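Local coordinates for tumor necrosis factor receptor superfamily member 16 (Rattus norvegicus, PDB 1SG1), which probably binds neurotrophins such as nerve growth factor through its elongated, cysteine-rich extracellular region and passes their signal into the cell, at residues Y86-E89 against E90-H93; E151-P154 against W155-A158. All coordinates share one frame; numbering follows the deposited sequence.

Contact 1: residues Y86-E89 against E90-H93; sequences YQDE and ETGH
Asp88 reaches across the start of the loop to the Thr91 amide, and OD1 does the touching. With CG anti to the backbone N (chi1 -180°), Asp88 OD1 lies 3.2 Å from Thr91 N, and the N-H points at it well (161°). The amide reaches OD1 on its anti side and clearly out of the carboxylate plane. A second, weak hydrogen bond comes from Glu90 N, 3.3 Å from Asp88 OD1, and is the bond of an Asx turn. Two consecutive amides thus share one side-chain oxygen. The Thr91 side chain slants across that of Asp88, its CB 3.5 Å from Asp88 OD1.

These bonds lie at the tip of a beta-hairpin in a TNFR-type cysteine-rich region, where the chain reverses from strand 85-87 into strand 94-96. Glu89, Glu90 and Thr91 have right-handed helical backbone angles and Gly92 left-handed ones, giving a four-residue loop. It is closed by Asp88 N to His93 O (2.8 Å) and by Gly92 N to Asp88 O, an i+4 to i bond.

Gln87 is held differently. Its chain runs out extended and brings the amide over the Gly92 peptide, with NE2 2.9 Å from Gly92 O. The donor stands above the carbonyl plane, 43° out of it, and so is not on a lone pair. Gly92 CA is also close, 3.4 Å from Gln87 NE2. Outside the hairpin's own residues, Tyr86 packs on Cys110 and Asn115, and Glu89 touches Lys113.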
loop_
_atom_site.group_PDB
_atom_site.type_symbol
_atom_site.label_atom_id
_atom_site.label_comp_id
_atom_site.label_asym_id
_atom_site.label_seq_id
_atom_site.Cartn_x
_atom_site.Cartn_y
_atom_site.Cartn_z
ATOM N N TYR C 86 16.642 4.176 -2.729
ATOM C CA TYR C 86 16.063 4.264 -4.069
ATOM C C TYR C 86 16.942 3.394 -4.977
ATOM O O TYR C 86 18.070 3.112 -4.640
ATOM C CB TYR C 86 16.067 5.719 -4.564
ATOM C CG TYR C 86 17.428 6.237 -4.966
ATOM C CD1 TYR C 86 17.788 6.341 -6.308
ATOM C CD2 TYR C 86 18.365 6.607 -4.003
ATOM C CE1 TYR C 86 19.049 6.806 -6.686
ATOM C CE2 TYR C 86 19.627 7.067 -4.366
ATOM C CZ TYR C 86 19.966 7.170 -5.709
ATOM O OH TYR C 86 21.209 7.654 -6.065
ATOM N N GLN C 87 16.428 2.978 -6.126
ATOM C CA GLN C 87 17.191 2.144 -7.042
ATOM C C GLN C 87 17.962 2.944 -8.069
ATOM O O GLN C 87 17.390 3.756 -8.785
ATOM C CB GLN C 87 16.259 1.156 -7.754
ATOM C CG GLN C 87 16.896 0.395 -8.917
ATOM C CD GLN C 87 16.230 -0.959 -9.186
ATOM O OE1 GLN C 87 15.007 -1.053 -9.322
ATOM N NE2 GLN C 87 17.044 -2.013 -9.271
ATOM N N ASP C 88 19.269 2.714 -8.130
ATOM C CA ASP C 88 20.115 3.398 -9.099
ATOM C C ASP C 88 19.860 2.735 -10.458
ATOM O O ASP C 88 19.991 1.517 -10.604
ATOM C CB ASP C 88 21.585 3.275 -8.689
ATOM C CG ASP C 88 22.521 3.970 -9.655
ATOM O OD1 ASP C 88 22.598 3.531 -10.819
ATOM O OD2 ASP C 88 23.178 4.951 -9.254
ATOM N N GLU C 89 19.484 3.557 -11.433
ATOM C CA GLU C 89 19.147 3.133 -12.793
ATOM C C GLU C 89 20.049 2.171 -13.560
ATOM O O GLU C 89 19.592 1.132 -14.030
ATOM C CB GLU C 89 18.919 4.367 -13.668
ATOM C CG GLU C 89 17.486 4.860 -13.661
ATOM C CD GLU C 89 16.508 3.780 -14.095
ATOM O OE1 GLU C 89 16.689 3.223 -15.203
ATOM O OE2 GLU C 89 15.560 3.488 -13.328
ATOM N N GLU C 90 21.320 2.525 -13.715
ATOM C CA GLU C 90 22.244 1.682 -14.463
ATOM C C GLU C 90 22.856 0.563 -13.628
ATOM O O GLU C 90 23.219 -0.486 -14.159
ATOM C CB GLU C 90 23.355 2.543 -15.066
ATOM C CG GLU C 90 22.852 3.676 -15.947
ATOM C CD GLU C 90 23.857 4.811 -16.063
ATOM O OE1 GLU C 90 25.018 4.545 -16.450
ATOM O OE2 GLU C 90 23.484 5.970 -15.766
ATOM N N THR C 91 22.964 0.783 -12.322
ATOM C CA THR C 91 23.542 -0.214 -11.438
ATOM C C THR C 91 22.514 -1.203 -10.917
ATOM O O THR C 91 22.841 -2.362 -10.645
ATOM C CB THR C 91 24.237 0.452 -10.248
ATOM O OG1 THR C 91 25.345 1.226 -10.720
ATOM C CG2 THR C 91 24.751 -0.584 -9.283
ATOM N N GLY C 92 21.271 -0.747 -10.783
ATOM C CA GLY C 92 20.220 -1.612 -10.271
ATOM C C GLY C 92 20.381 -1.865 -8.781
ATOM O O GLY C 92 19.673 -2.674 -8.186
ATOM N N HIS C 93 21.334 -1.155 -8.189
ATOM C CA HIS C 93 21.631 -1.249 -6.778
ATOM C C HIS C 93 20.852 -0.212 -5.953
ATOM O O HIS C 93 20.544 0.882 -6.434
ATOM C CB HIS C 93 23.125 -1.038 -6.560
ATOM C CG HIS C 93 23.569 -1.321 -5.164
ATOM N ND1 HIS C 93 24.218 -0.390 -4.386
ATOM C CD2 HIS C 93 23.422 -2.424 -4.391
ATOM C CE1 HIS C 93 24.452 -0.903 -3.191
ATOM N NE2 HIS C 93 23.977 -2.136 -3.170
#

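Contact 2: residues E151-P154 against W155-A158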
loop_
_atom_site.group_PDB
_atom_site.type_symbol
_atom_site.label_atom_id
_atom_site.label_comp_id
_atom_site.label_asym_id
_atom_site.label_seq_id
_atom_site.Cartn_x
_atom_site.Cartn_y
_atom_site.Cartn_z
ATOM N N GLU C 151 16.395 36.044 14.081
ATOM C CA GLU C 151 15.698 36.246 12.814
ATOM C C GLU C 151 15.702 34.983 11.986
ATOM O O GLU C 151 16.505 34.096 12.206
ATOM C CB GLU C 151 16.347 37.371 12.017
ATOM C CG GLU C 151 17.832 37.184 11.824
ATOM C CD GLU C 151 18.544 38.479 11.508
ATOM O OE1 GLU C 151 18.342 39.018 10.393
ATOM O OE2 GLU C 151 19.301 38.956 12.386
ATOM N N CYS C 152 14.785 34.910 11.034
ATOM C CA CYS C 152 14.669 33.761 10.161
ATOM C C CYS C 152 15.754 33.766 9.092
ATOM O O CYS C 152 15.910 34.756 8.379
ATOM C CB CYS C 152 13.309 33.766 9.463
ATOM S SG CYS C 152 12.742 32.147 8.852
ATOM N N THR C 153 16.509 32.668 9.018
ATOM C CA THR C 153 17.524 32.474 7.987
ATOM C C THR C 153 17.100 31.212 7.269
ATOM O O THR C 153 16.181 30.524 7.709
ATOM C CB THR C 153 18.918 32.246 8.544
ATOM O OG1 THR C 153 18.891 31.165 9.486
ATOM C CG2 THR C 153 19.426 33.515 9.198
ATOM N N PRO C 154 17.743 30.893 6.144
ATOM C CA PRO C 154 17.298 29.665 5.492
ATOM C C PRO C 154 17.451 28.384 6.324
ATOM O O PRO C 154 16.897 27.362 5.970
ATOM C CB PRO C 154 18.114 29.648 4.196
ATOM C CG PRO C 154 19.333 30.444 4.534
ATOM C CD PRO C 154 18.773 31.577 5.346
ATOM N N TRP C 155 18.169 28.437 7.443
ATOM C CA TRP C 155 18.366 27.239 8.263
ATOM C C TRP C 155 17.749 27.241 9.660
ATOM O O TRP C 155 17.745 26.227 10.342
ATOM C CB TRP C 155 19.861 26.894 8.351
ATOM C CG TRP C 155 20.696 27.944 8.955
ATOM C CD1 TRP C 155 21.034 28.074 10.265
ATOM C CD2 TRP C 155 21.252 29.070 8.280
ATOM N NE1 TRP C 155 21.771 29.220 10.453
ATOM C CE2 TRP C 155 21.918 29.849 9.248
ATOM C CE3 TRP C 155 21.251 29.497 6.949
ATOM C CZ2 TRP C 155 22.573 31.034 8.926
ATOM C CZ3 TRP C 155 21.905 30.679 6.630
ATOM C CH2 TRP C 155 22.559 31.433 7.612
ATOM N N ALA C 156 17.232 28.370 10.103
ATOM C CA ALA C 156 16.576 28.394 11.402
ATOM C C ALA C 156 15.430 29.383 11.381
ATOM O O ALA C 156 15.557 30.486 10.869
ATOM C CB ALA C 156 17.556 28.737 12.501
ATOM N N ASP C 157 14.295 28.965 11.919
ATOM C CA ASP C 157 13.105 29.814 11.973
ATOM C C ASP C 157 13.292 30.938 12.994
ATOM O O ASP C 157 14.138 30.852 13.880
ATOM C CB ASP C 157 11.885 28.967 12.342
ATOM C CG ASP C 157 10.621 29.784 12.497
ATOM O OD1 ASP C 157 10.381 30.714 11.698
ATOM O OD2 ASP C 157 9.855 29.479 13.418
ATOM N N ALA C 158 12.497 31.989 12.857
ATOM C CA ALA C 158 12.560 33.119 13.766
ATOM C C ALA C 158 12.116 32.724 15.177
ATOM O O ALA C 158 11.406 31.745 15.373
ATOM C CB ALA C 158 11.693 34.234 13.235
#
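Thr153 N donates to Ala156 O at 3.0 Å, nearly straight (164°), while the return bond from Ala156 N to Thr153 O is weak and long; the Pro154 and Trp155 backbone angles, close to type I, show a turn that reverses the chain. The Thr153 side chain lies over the Trp155 indole. Its CB is 3.6 Å from the centroid of the six-membered ring of Trp155 and only 2° off the ring normal, a CH-pi contact over the face. Thr153 OG1 sits above the same ring system, 3.3 Å from Trp155 CE2. The indole reaches this place because Trp155 CG stands between its own backbone N and carbonyl carbon (chi1 60°), which lays the ring back under the Thr153 side chain. OG1 also accepts weak bonds from Trp155 N, as in an ST turn, and from Ala156 N, whose N-H is therefore shared between OG1 and O of Thr153.

The turn belongs to the cysteine-rich region spanning 121-160, and its stem is tied by the Cys152-Cys139 disulfide. The sulphur, Cys152 SG, passes 3.9 Å from Asp157 CA, and Asp157 OD1 in turn takes a hydrogen bond from Thr140 N, next to Cys139. To one side of the CB-SG bond, Cys152 CB packs against Ala158 CB at 4.1 Å.

Pro154 runs alongside the indole, pointing the same way; its CG is 3.2 Å from Trp155 CE3, a tight approach taken at an oblique angle. Trp155 also touches Arg150 and Val102, the latter from the preceding cysteine-rich region.

Both contacts are surface turns between neighbouring segments of a helix-free, elongated chain; none of the residues of contact 1 is buried, and only Ala158 is in contact 2. They sit in different cysteine-rich regions, with centres 36 Å apart and nearest atoms about 23 Å apart, so neither touches the other. Contact 1 joins two paired strands near the middle of the chain, and its chemistry is polar, with carboxylate and amide side chains bonded to the loop backbone. Contact 2, nearer the C-terminal end and outside any regular strand, relies instead on an aromatic face, proline packing and a disulfide; the side-chain hydrogen bonds within its two segments, both to Thr153 OG1, are weak.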